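Local coordinates for ferulic acid esterase, AmCE1/Fae1A (Anaeromyces mucronatus, PDB 5CXX), which probably hydrolyses feruloyl esters, releasing ferulic acid, as a feruloyl esterase of the alpha/beta-hydrolase superfamily, at residues Phe125-Glu128 with Leu129-Ile133; Met134-Met137 with Glu138-Ser142. One frame throughout, in Å; residues are numbered along the deposited sequence.

Contact 1: Phe125-Glu128 with Leu129-Ile133; sequences FINE and LIEVI
F125 O accepts from L129 N at 2.8 Å, and two more i+4 bonds follow before the helix widens: E128 O accepts from both V132 N (3.0 Å) and I133 N (2.9 Å). The bond from I133 N, an i+5 bond, marks a pi-type turn at 129-133 and is the straighter, 164° at the hydrogen against 137° for V132 N, which stands above the carbonyl plane. On the inner side the F125 ring, with CG anti to the backbone N (chi1 -172°), leans along the helix so that CE2 meets L129 CB at 3.7 Å and CE1 meets I133 CD1 at 3.8 Å. The I126 and I130 side chains lie side by side, I126 CG1 3.7 Å from I130 CD1. E128 bends at chi2, laying its carboxylate against V132 CB; OE1 and OE2 are bonded to S33 OG and Y31 OH of the strand 26-33. N127 OD1 and E131 OE2 are both acceptors and form no bond; N127 ND2 bonds N124 OD1, and N127 OD1 a glycerol. F125, L129 and I133 also touch strand 58-62, the pattern of an amphipathic helix packed on the central sheet of an alpha/beta-hydrolase fold.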
loop_
_atom_site.group_PDB
_atom_site.type_symbol
_atom_site.label_atom_id
_atom_site.label_comp_id
_atom_site.label_asym_id
_atom_site.label_seq_id
_atom_site.Cartn_x
_atom_site.Cartn_y
_atom_site.Cartn_z
ATOM N N PHE A 125 8.260 -8.872 4.706
ATOM C CA PHE A 125 8.134 -7.447 4.902
ATOM C C PHE A 125 7.263 -7.111 6.130
ATOM O O PHE A 125 7.475 -6.049 6.724
ATOM C CB PHE A 125 7.541 -6.759 3.644
ATOM C CG PHE A 125 7.581 -5.246 3.779
ATOM C CD1 PHE A 125 8.808 -4.576 3.703
ATOM C CD2 PHE A 125 6.430 -4.517 4.041
ATOM C CE1 PHE A 125 8.878 -3.196 3.916
ATOM C CE2 PHE A 125 6.490 -3.172 4.231
ATOM C CZ PHE A 125 7.714 -2.476 4.152
ATOM N N ILE A 126 6.382 -8.027 6.541
ATOM C CA ILE A 126 5.641 -7.760 7.790
ATOM C C ILE A 126 6.611 -7.537 8.957
ATOM O O ILE A 126 6.420 -6.636 9.766
ATOM C CB ILE A 126 4.638 -8.888 8.091
ATOM C CG1 ILE A 126 3.765 -8.507 9.312
ATOM C CG2 ILE A 126 5.366 -10.239 8.410
ATOM C CD1 ILE A 126 2.548 -9.490 9.431
ATOM N N ASN A 127 7.728 -8.249 8.992
ATOM C CA ASN A 127 8.704 -8.078 10.034
ATOM C C ASN A 127 9.549 -6.792 9.832
ATOM O O ASN A 127 9.808 -6.056 10.793
ATOM C CB ASN A 127 9.629 -9.323 10.114
ATOM C CG ASN A 127 8.824 -10.552 10.492
ATOM O OD1 ASN A 127 8.083 -10.472 11.480
ATOM N ND2 ASN A 127 8.853 -11.623 9.687
ATOM N N GLU A 128 9.917 -6.524 8.573
ATOM C CA GLU A 128 10.663 -5.276 8.241
ATOM C C GLU A 128 9.854 -4.052 8.643
ATOM O O GLU A 128 10.383 -3.153 9.299
ATOM C CB GLU A 128 10.958 -5.228 6.721
ATOM C CG GLU A 128 11.707 -3.942 6.277
ATOM C CD GLU A 128 13.120 -3.887 6.878
ATOM O OE1 GLU A 128 13.625 -4.923 7.382
ATOM O OE2 GLU A 128 13.720 -2.788 6.868
ATOM N N LEU A 129 8.559 -4.076 8.324
ATOM C CA LEU A 129 7.741 -2.885 8.606
ATOM C C LEU A 129 7.617 -2.686 10.140
ATOM O O LEU A 129 7.819 -1.588 10.662
ATOM C CB LEU A 129 6.371 -3.043 7.912
ATOM C CG LEU A 129 5.424 -1.851 8.251
ATOM C CD1 LEU A 129 5.901 -0.559 7.595
ATOM C CD2 LEU A 129 3.981 -2.210 7.757
ATOM N N ILE A 130 7.228 -3.764 10.845
ATOM C CA ILE A 130 6.838 -3.612 12.268
ATOM C C ILE A 130 8.049 -3.495 13.176
ATOM O O ILE A 130 8.043 -2.690 14.126
ATOM C CB ILE A 130 5.916 -4.808 12.661
ATOM C CG1 ILE A 130 4.604 -4.639 11.883
ATOM C CG2 ILE A 130 5.722 -4.871 14.166
ATOM C CD1 ILE A 130 3.682 -5.911 11.994
ATOM N N GLU A 131 9.116 -4.260 12.856
ATOM C CA GLU A 131 10.291 -4.298 13.730
ATOM C C GLU A 131 11.330 -3.219 13.407
ATOM O O GLU A 131 12.140 -2.895 14.277
ATOM C CB GLU A 131 11.015 -5.663 13.643
ATOM C CG GLU A 131 10.088 -6.804 14.082
ATOM C CD GLU A 131 10.781 -8.146 13.933
ATOM O OE1 GLU A 131 12.025 -8.212 13.913
ATOM O OE2 GLU A 131 10.085 -9.145 13.807
ATOM N N VAL A 132 11.341 -2.731 12.162
ATOM C CA VAL A 132 12.447 -1.833 11.743
ATOM C C VAL A 132 11.926 -0.493 11.243
ATOM O O VAL A 132 12.368 0.549 11.769
ATOM C CB VAL A 132 13.326 -2.445 10.649
ATOM C CG1 VAL A 132 14.541 -1.522 10.390
ATOM C CG2 VAL A 132 13.851 -3.761 11.144
ATOM N N ILE A 133 11.043 -0.496 10.250
ATOM C CA ILE A 133 10.671 0.777 9.635
ATOM C C ILE A 133 9.789 1.647 10.537
ATOM O O ILE A 133 10.053 2.862 10.708
ATOM C CB ILE A 133 9.972 0.544 8.320
ATOM C CG1 ILE A 133 11.017 0.049 7.263
ATOM C CG2 ILE A 133 9.381 1.866 7.731
ATOM C CD1 ILE A 133 10.330 -0.362 5.937
#

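Contact 2: Met134-Met137 with Glu138-Ser142; sequences MPYM and EEHYS
Y136 and H140, one turn apart near the end of the helix, meet in an offset stack, with ring centroids 3.9 Å apart and planes 24° from parallel. H140 CD2 lies over the centre of the tyrosine ring, while NE2 comes to 3.4 Å from Y136 CE2. Two torsions bring the rings together: Y136 sends CG anti to its own N (chi1 -174°), and H140 sets CG beside its N (chi1 -68°), which carries the imidazole back over the preceding turn. E139 CG approaches the other imidazole face.

A second tightly packed part is formed by M137, which is buried, and Y141. The methionine chain bends at both chi2 and chi3, bringing CE to 3.4 Å from Y141 CD2 and SD to 4.7 Å from the ring centroid, an oblique Met-aromatic contact. Both residues also pack on V44 of strand 38-45, and M137 reaches Y60.

The loose side holds P135, E138 and E139: all three are exposed, and both glutamate side chains extend outward from the preceding turn. Here the backbone does the joining, through E138 N to M134 O and E139 N to P135 O. At the helix end H140 N bonds Y136 O and only weakly M137 O, while Y141 N bonds M137 O at 3.0 Å.

A water joins the two phenols, donating to Y136 OH at 2.8 Å and bonding Y141 OH at 3.0 Å. M137, Y136 and Y141 all rest on sheet strands; the stack adds H140 and the water links the hydroxyls, so aromatic and water-mediated contacts secure the helix end while the glutamates lie on the exposed side.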
loop_
_atom_site.group_PDB
_atom_site.type_symbol
_atom_site.label_atom_id
_atom_site.label_comp_id
_atom_site.label_asym_id
_atom_site.label_seq_id
_atom_site.Cartn_x
_atom_site.Cartn_y
_atom_site.Cartn_z
ATOM N N MET A 134 8.795 1.064 11.153
ATOM C CA MET A 134 7.933 1.855 12.022
ATOM C C MET A 134 8.694 2.462 13.192
ATOM O O MET A 134 8.555 3.663 13.482
ATOM C CB MET A 134 6.735 1.024 12.516
ATOM C CG MET A 134 5.727 0.924 11.459
ATOM S SD MET A 134 4.420 -0.194 11.982
ATOM C CE MET A 134 3.398 0.965 12.849
ATOM N N PRO A 135 9.571 1.673 13.882
ATOM C CA PRO A 135 10.374 2.333 14.935
ATOM C C PRO A 135 11.317 3.410 14.365
ATOM O O PRO A 135 11.535 4.443 15.000
ATOM C CB PRO A 135 11.176 1.170 15.554
ATOM C CG PRO A 135 10.296 -0.061 15.285
ATOM C CD PRO A 135 9.653 0.187 13.964
ATOM N N TYR A 136 11.883 3.188 13.176
ATOM C CA TYR A 136 12.754 4.220 12.601
ATOM C C TYR A 136 11.984 5.538 12.431
ATOM O O TYR A 136 12.452 6.617 12.768
ATOM C CB TYR A 136 13.274 3.722 11.254
ATOM C CG TYR A 136 14.302 4.680 10.672
ATOM C CD1 TYR A 136 13.887 5.801 9.935
ATOM C CD2 TYR A 136 15.680 4.452 10.843
ATOM C CE1 TYR A 136 14.846 6.723 9.421
ATOM C CE2 TYR A 136 16.611 5.335 10.330
ATOM C CZ TYR A 136 16.185 6.474 9.647
ATOM O OH TYR A 136 17.150 7.351 9.168
ATOM N N MET A 137 10.787 5.424 11.859
ATOM C CA MET A 137 9.985 6.633 11.610
ATOM C C MET A 137 9.671 7.338 12.898
ATOM O O MET A 137 9.734 8.576 12.936
ATOM C CB MET A 137 8.665 6.274 10.882
ATOM C CG MET A 137 8.893 5.780 9.434
ATOM S SD MET A 137 9.847 6.944 8.388
ATOM C CE MET A 137 8.697 8.373 8.372
ATOM N N GLU A 138 9.334 6.564 13.939
ATOM C CA GLU A 138 9.002 7.191 15.264
ATOM C C GLU A 138 10.213 7.905 15.864
ATOM O O GLU A 138 10.111 8.984 16.486
ATOM C CB GLU A 138 8.457 6.140 16.242
ATOM C CG GLU A 138 7.818 6.883 17.463
ATOM C CD GLU A 138 7.114 5.985 18.471
ATOM O OE1 GLU A 138 6.903 4.793 18.176
ATOM O OE2 GLU A 138 6.758 6.507 19.572
ATOM N N GLU A 139 11.392 7.337 15.648
ATOM C CA GLU A 139 12.610 7.926 16.221
ATOM C C GLU A 139 13.089 9.159 15.469
ATOM O O GLU A 139 13.715 10.049 16.080
ATOM C CB GLU A 139 13.698 6.845 16.223
ATOM C CG GLU A 139 15.107 7.269 16.716
ATOM C CD GLU A 139 15.147 7.647 18.208
ATOM O OE1 GLU A 139 14.639 6.864 19.048
ATOM O OE2 GLU A 139 15.734 8.704 18.548
ATOM N N HIS A 140 12.840 9.237 14.159
ATOM C CA HIS A 140 13.519 10.225 13.317
ATOM C C HIS A 140 12.620 11.324 12.784
ATOM O O HIS A 140 13.148 12.327 12.288
ATOM C CB HIS A 140 14.204 9.544 12.127
ATOM C CG HIS A 140 15.349 8.681 12.544
ATOM N ND1 HIS A 140 16.609 9.190 12.798
ATOM C CD2 HIS A 140 15.409 7.365 12.848
ATOM C CE1 HIS A 140 17.408 8.209 13.177
ATOM N NE2 HIS A 140 16.713 7.093 13.205
ATOM N N TYR A 141 11.303 11.128 12.871
ATOM C CA TYR A 141 10.354 12.097 12.319
ATOM C C TYR A 141 9.263 12.408 13.308
ATOM O O TYR A 141 9.032 11.659 14.266
ATOM C CB TYR A 141 9.740 11.576 11.015
ATOM C CG TYR A 141 10.819 11.374 9.967
ATOM C CD1 TYR A 141 11.353 12.467 9.270
ATOM C CD2 TYR A 141 11.355 10.089 9.694
ATOM C CE1 TYR A 141 12.375 12.283 8.318
ATOM C CE2 TYR A 141 12.343 9.926 8.742
ATOM C CZ TYR A 141 12.838 11.008 8.067
ATOM O OH TYR A 141 13.860 10.845 7.133
ATOM N N SER A 142 8.588 13.529 13.086
ATOM C CA SER A 142 7.535 13.936 14.023
ATOM C C SER A 142 6.212 13.331 13.551
ATOM O O SER A 142 5.445 13.941 12.813
ATOM C CB SER A 142 7.455 15.454 14.113
ATOM O OG SER A 142 6.546 15.810 15.123
HETATM O O HOH W 1 16.235 9.972 8.693
#

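Contacts 1 and 2 are successive parts of one helix, 125-140, with centres about 13 Å apart; contact 1 closes at I133 and contact 2 opens at M134. The join is marked by a probable hydrogen bond from M134 N to L129 O (2.9 Å) and by P135, which lacks an amide hydrogen, packing CD on I130 O. The wide turn of contact 1 and the proline kink of contact 2 are therefore adjacent. Both contacts pack on strands 26-33 and 58-62, and contact 2 adds strand 38-45. Side chains of the helix thus touch three strands of the mixed sheet, from F125, near but not touching a GxSxG sequence consistent with a nucleophile elbow, toward the surface.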